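Long-range contacts in ATP phosphoribosyltransferase regulatory subunit (Lactococcus lactis, PDB 1Z7M), which is required for the first step of histidine biosynthesis and may allow feedback regulation of ATP phosphoribosyltransferase activity by histidine: residues 176-182 with 287-293; 159-163 with 320-324. All blocks are in the same frame, centred on the assembly; numbering follows the deposited sequence.

Contact 1. Residues 176-182 with 287-293. With PO4 (phosphate ion), chain J.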
loop_
_atom_site.group_PDB
_atom_site.type_symbol
_atom_site.label_atom_id
_atom_site.label_comp_id
_atom_site.label_asym_id
_atom_site.label_seq_id
_atom_site.Cartn_x
_atom_site.Cartn_y
_atom_site.Cartn_z
ATOM N N VAL B 176 -26.030 14.123 31.458
ATOM C CA VAL B 176 -26.069 13.127 32.509
ATOM C C VAL B 176 -24.802 12.275 32.499
ATOM O O VAL B 176 -24.247 11.951 31.447
ATOM C CB VAL B 176 -27.295 12.210 32.368
ATOM C CG1 VAL B 176 -28.541 13.059 32.243
ATOM C CG2 VAL B 176 -27.140 11.293 31.172
ATOM N N PHE B 177 -24.356 11.925 33.695
ATOM C CA PHE B 177 -23.170 11.113 33.871
ATOM C C PHE B 177 -23.631 9.759 34.433
ATOM O O PHE B 177 -24.436 9.721 35.365
ATOM C CB PHE B 177 -22.246 11.822 34.845
ATOM C CG PHE B 177 -20.910 11.214 34.935
ATOM C CD1 PHE B 177 -19.894 11.626 34.092
ATOM C CD2 PHE B 177 -20.653 10.226 35.873
ATOM C CE1 PHE B 177 -18.627 11.063 34.180
ATOM C CE2 PHE B 177 -19.394 9.649 35.976
ATOM C CZ PHE B 177 -18.375 10.070 35.128
ATOM N N GLU B 178 -23.139 8.659 33.861
ATOM C CA GLU B 178 -23.528 7.304 34.290
ATOM C C GLU B 178 -22.358 6.417 34.674
ATOM O O GLU B 178 -21.399 6.295 33.919
ATOM C CB GLU B 178 -24.287 6.576 33.179
ATOM C CG GLU B 178 -25.648 7.146 32.826
ATOM C CD GLU B 178 -26.235 6.503 31.570
ATOM O OE1 GLU B 178 -27.372 6.860 31.191
ATOM O OE2 GLU B 178 -25.558 5.646 30.954
ATOM N N ILE B 179 -22.443 5.778 35.835
ATOM C CA ILE B 179 -21.383 4.879 36.260
ATOM C C ILE B 179 -21.888 3.451 36.359
ATOM O O ILE B 179 -23.080 3.206 36.551
ATOM C CB ILE B 179 -20.801 5.286 37.604
ATOM C CG1 ILE B 179 -21.905 5.346 38.656
ATOM C CG2 ILE B 179 -20.119 6.616 37.473
ATOM C CD1 ILE B 179 -21.388 5.680 40.038
ATOM N N GLY B 180 -20.970 2.506 36.227
ATOM C CA GLY B 180 -21.354 1.112 36.290
ATOM C C GLY B 180 -20.223 0.213 36.745
ATOM O O GLY B 180 -19.141 0.691 37.098
ATOM N N SER B 181 -20.480 -1.093 36.728
ATOM C CA SER B 181 -19.491 -2.072 37.150
ATOM C C SER B 181 -19.420 -3.318 36.267
ATOM O O SER B 181 -20.406 -4.033 36.106
ATOM C CB SER B 181 -19.787 -2.490 38.580
ATOM O OG SER B 181 -18.883 -3.492 39.000
ATOM N N ALA B 182 -18.242 -3.570 35.699
ATOM C CA ALA B 182 -18.043 -4.728 34.847
ATOM C C ALA B 182 -18.204 -5.953 35.725
ATOM O O ALA B 182 -18.721 -6.981 35.299
ATOM C CB ALA B 182 -16.651 -4.701 34.244
ATOM N N ASP B 287 -13.436 -3.115 35.968
ATOM C CA ASP B 287 -14.602 -2.928 36.824
ATOM C C ASP B 287 -15.349 -1.610 36.606
ATOM O O ASP B 287 -16.392 -1.578 35.954
ATOM C CB ASP B 287 -14.179 -3.056 38.288
ATOM C CG ASP B 287 -15.363 -3.143 39.224
ATOM O OD1 ASP B 287 -16.161 -2.192 39.239
ATOM O OD2 ASP B 287 -15.505 -4.154 39.945
ATOM N N LEU B 288 -14.832 -0.526 37.174
ATOM C CA LEU B 288 -15.481 0.767 37.003
ATOM C C LEU B 288 -15.470 1.159 35.532
ATOM O O LEU B 288 -14.471 0.957 34.839
ATOM C CB LEU B 288 -14.770 1.844 37.828
ATOM C CG LEU B 288 -15.220 3.277 37.531
ATOM C CD1 LEU B 288 -16.709 3.447 37.841
ATOM C CD2 LEU B 288 -14.369 4.251 38.334
ATOM N N MET B 289 -16.596 1.701 35.070
ATOM C CA MET B 289 -16.768 2.157 33.692
ATOM C C MET B 289 -17.836 3.248 33.705
ATOM O O MET B 289 -18.807 3.136 34.442
ATOM C CB MET B 289 -17.195 0.996 32.796
ATOM C CG MET B 289 -18.462 0.286 33.230
ATOM S SD MET B 289 -18.768 -1.240 32.303
ATOM C CE MET B 289 -20.370 -1.604 32.758
ATOM N N PHE B 290 -17.670 4.297 32.901
ATOM C CA PHE B 290 -18.633 5.395 32.919
ATOM C C PHE B 290 -18.839 6.111 31.598
ATOM O O PHE B 290 -17.918 6.231 30.807
ATOM C CB PHE B 290 -18.187 6.400 33.969
ATOM C CG PHE B 290 -16.726 6.718 33.900
ATOM C CD1 PHE B 290 -16.269 7.797 33.165
ATOM C CD2 PHE B 290 -15.795 5.908 34.540
ATOM C CE1 PHE B 290 -14.906 8.068 33.067
ATOM C CE2 PHE B 290 -14.433 6.171 34.446
ATOM C CZ PHE B 290 -13.991 7.253 33.708
ATOM N N LYS B 291 -20.057 6.592 31.370
ATOM C CA LYS B 291 -20.389 7.319 30.149
ATOM C C LYS B 291 -20.992 8.665 30.524
ATOM O O LYS B 291 -21.308 8.903 31.683
ATOM C CB LYS B 291 -21.323 6.487 29.267
ATOM C CG LYS B 291 -20.738 5.154 28.829
ATOM C CD LYS B 291 -21.604 4.494 27.769
ATOM C CE LYS B 291 -21.020 3.160 27.332
ATOM N NZ LYS B 291 -21.857 2.501 26.292
ATOM N N ALA B 292 -21.160 9.537 29.538
ATOM C CA ALA B 292 -21.738 10.850 29.767
ATOM C C ALA B 292 -22.425 11.270 28.489
ATOM O O ALA B 292 -21.826 11.206 27.421
ATOM C CB ALA B 292 -20.652 11.846 30.127
ATOM N N TYR B 293 -23.681 11.695 28.595
ATOM C CA TYR B 293 -24.440 12.109 27.421
ATOM C C TYR B 293 -24.940 13.545 27.507
ATOM O O TYR B 293 -25.007 14.123 28.587
ATOM C CB TYR B 293 -25.641 11.188 27.207
ATOM C CG TYR B 293 -25.282 9.774 26.824
ATOM C CD1 TYR B 293 -24.729 8.896 27.755
ATOM C CD2 TYR B 293 -25.480 9.316 25.523
ATOM C CE1 TYR B 293 -24.376 7.594 27.399
ATOM C CE2 TYR B 293 -25.132 8.016 25.152
ATOM C CZ TYR B 293 -24.578 7.162 26.091
ATOM O OH TYR B 293 -24.192 5.889 25.722
HETATM P P PO4 J . -25.258 3.016 27.467
HETATM O O1 PO4 J . -25.241 3.710 28.584
HETATM O O2 PO4 J . -24.534 3.238 26.310
HETATM O O3 PO4 J . -24.309 1.546 28.031
HETATM O O4 PO4 J . -26.502 2.161 27.214
#

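Contact 2. Residues 159-163 with 320-324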
loop_
_atom_site.group_PDB
_atom_site.type_symbol
_atom_site.label_atom_id
_atom_site.label_comp_id
_atom_site.label_asym_id
_atom_site.label_seq_id
_atom_site.Cartn_x
_atom_site.Cartn_y
_atom_site.Cartn_z
ATOM N N ILE B 159 -9.971 10.044 38.740
ATOM C CA ILE B 159 -10.480 10.054 37.375
ATOM C C ILE B 159 -11.955 10.477 37.311
ATOM O O ILE B 159 -12.306 11.355 36.531
ATOM C CB ILE B 159 -10.264 8.667 36.713
ATOM C CG1 ILE B 159 -8.760 8.370 36.599
ATOM C CG2 ILE B 159 -10.875 8.627 35.326
ATOM C CD1 ILE B 159 -8.028 9.208 35.567
ATOM N N LEU B 160 -12.810 9.879 38.136
ATOM C CA LEU B 160 -14.241 10.227 38.161
ATOM C C LEU B 160 -14.466 11.697 38.459
ATOM O O LEU B 160 -15.341 12.346 37.893
ATOM C CB LEU B 160 -14.962 9.416 39.231
ATOM C CG LEU B 160 -15.522 8.068 38.808
ATOM C CD1 LEU B 160 -15.930 7.286 40.031
ATOM C CD2 LEU B 160 -16.704 8.288 37.897
ATOM N N SER B 161 -13.671 12.202 39.386
ATOM C CA SER B 161 -13.750 13.590 39.787
ATOM C C SER B 161 -13.392 14.493 38.601
ATOM O O SER B 161 -14.172 15.371 38.209
ATOM C CB SER B 161 -12.787 13.815 40.941
ATOM O OG SER B 161 -13.350 14.711 41.873
ATOM N N LEU B 162 -12.207 14.259 38.038
ATOM C CA LEU B 162 -11.690 15.007 36.892
ATOM C C LEU B 162 -12.696 15.019 35.764
ATOM O O LEU B 162 -13.007 16.066 35.221
ATOM C CB LEU B 162 -10.406 14.365 36.386
ATOM C CG LEU B 162 -9.182 15.265 36.293
ATOM C CD1 LEU B 162 -7.999 14.450 35.768
ATOM C CD2 LEU B 162 -9.478 16.444 35.394
ATOM N N ALA B 163 -13.185 13.837 35.407
ATOM C CA ALA B 163 -14.173 13.697 34.349
ATOM C C ALA B 163 -15.344 14.655 34.573
ATOM O O ALA B 163 -15.808 15.323 33.646
ATOM C CB ALA B 163 -14.674 12.260 34.292
ATOM N N ALA B 320 -4.799 0.733 35.900
ATOM C CA ALA B 320 -4.866 1.567 34.700
ATOM C C ALA B 320 -6.298 2.049 34.471
ATOM O O ALA B 320 -7.231 1.256 34.345
ATOM C CB ALA B 320 -4.346 0.818 33.488
ATOM N N ILE B 321 -6.473 3.356 34.418
ATOM C CA ILE B 321 -7.801 3.903 34.223
ATOM C C ILE B 321 -7.701 5.247 33.512
ATOM O O ILE B 321 -6.677 5.926 33.583
ATOM C CB ILE B 321 -8.550 4.041 35.603
ATOM C CG1 ILE B 321 -9.921 4.687 35.414
ATOM C CG2 ILE B 321 -7.715 4.854 36.598
ATOM C CD1 ILE B 321 -10.755 4.678 36.677
ATOM N N GLY B 322 -8.760 5.619 32.805
ATOM C CA GLY B 322 -8.758 6.880 32.101
ATOM C C GLY B 322 -10.083 7.096 31.424
ATOM O O GLY B 322 -11.020 6.325 31.606
ATOM N N PHE B 323 -10.175 8.168 30.657
ATOM C CA PHE B 323 -11.397 8.449 29.930
ATOM C C PHE B 323 -11.059 9.232 28.671
ATOM O O PHE B 323 -9.922 9.686 28.496
ATOM C CB PHE B 323 -12.427 9.183 30.817
ATOM C CG PHE B 323 -12.035 10.575 31.221
ATOM C CD1 PHE B 323 -12.105 11.624 30.319
ATOM C CD2 PHE B 323 -11.638 10.838 32.525
ATOM C CE1 PHE B 323 -11.789 12.922 30.714
ATOM C CE2 PHE B 323 -11.321 12.130 32.934
ATOM C CZ PHE B 323 -11.396 13.175 32.026
ATOM N N CYS B 324 -12.046 9.380 27.798
ATOM C CA CYS B 324 -11.840 10.054 26.535
ATOM C C CYS B 324 -13.008 10.928 26.140
ATOM O O CYS B 324 -14.163 10.545 26.320
ATOM C CB CYS B 324 -11.588 9.007 25.462
ATOM S SG CYS B 324 -11.869 9.579 23.809
#

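Contact 1. Residues 176-182 with 287-293
V176-S181 and L288-Y293 run antiparallel as neighbouring strands, their short axes 4.7 Å apart at closest approach, with hydrogen-bonded pairs at V176/Y293, E178/K291 and G180/M289. The bond from E178 N to K291 O (2.9 Å) is almost straight at 178°, whereas M289 N to G180 O is weak. On the face carrying F177, I179, F290 and A292, the phenyl rings lie nearly parallel, planes at 22°, but displaced so that little of one ring covers the other; F177 CZ meets F290 CD1 at 3.7 Å. With CG anti to its N, F177 (chi1 -170°) lays its ring beneath K291 O, which stands over one face, offset toward the rim. Helix 152-169 packs on this side.

On the other face K291, extended beyond CG, brings NZ 2.8 Å from O2 of a phosphate ion, and Y293 OH reaches the same oxygen at 2.7 Å. E178 OE2 forms a salt bridge with a basic side chain of another protein's chain; residues of that chain also hydrogen-bond the phosphate. Where strand 176-181 gives way to helix 182-191, S181 OG, which caps F184 N, hydrogen-bonds D287 OD1 (3.0 Å) from above the carboxylate plane, and A182 N bonds D287 O. This pairing belongs to the mixed sheet of the class II aminoacyl-tRNA synthetase fold, whose E178/K291/Y293 face meets another protein's chain around a phosphate probably from the crystallisation liquor.

Contact 2. Residues 159-163 with 320-324
I159 and A163, one helical turn apart, press against I321 and F323 where helix 152-169 packs on one face of the central mixed sheet of the class II aminoacyl-tRNA synthetase-like fold. The short helical and strand segments point nearly the same way, their N-to-C directions only 11° apart, with axes 8.9 Å from each other at closest approach. No hydrogen bond links them, and the contact is made by apolar groups.

Aliphatic packing comes from the two isoleucines, whose side chains run alongside one another head to tail. I159 CG1 rests 3.7 Å from I321 CG2, while I321 CD1 reaches I159 CB at 4.0 Å. I321 is extended, with CG1 opposite its backbone N, and this carries CD1 to the helix. Between the two inward-pointing side chains of the strand, G322 offers its backbone, and I159 CG2 approaches its CA.

Contacts with the aromatic ring are of two kinds. At the rim, I159 CG2 lies in the plane of the F323 ring, 3.6 Å from CD2, and L162 CB also sits near that plane, by CE2. Over a face comes A163, whose methyl makes a CH-pi contact. The ring is placed for both by a chi1 of 67°, which sets CG between the backbone N and carbonyl carbon of F323.

Neighbouring strands complete the buried layer: I145 and L147 of strand 139-148 touch L162, F323 and I159, while L288 of strand 288-294 touches I321. The A163 CB atom stands 4.0 Å from the F323 ring centroid, 27° off the ring normal.

The two contacts share one hydrophobic layer between helix 152-169 and the mixed sheet, their centres 11 Å apart. F290 of contact 1 joins them: its CE1 lies 3.5 Å from F323 CB, and its CZ is 3.8 Å from I159 CG2. In a second link L160, next to I159 on the helix, packs its CD2 3.6 Å from F177 CE2. Strand 302-306 lies between strands 288-294 and 320-326 in the sheet, so the F290-F323 contact spans it. The helix leads directly on to strand 175-181. The phosphate bound by K291 and Y293 belongs to the opposite face of contact 1, away from this shared core.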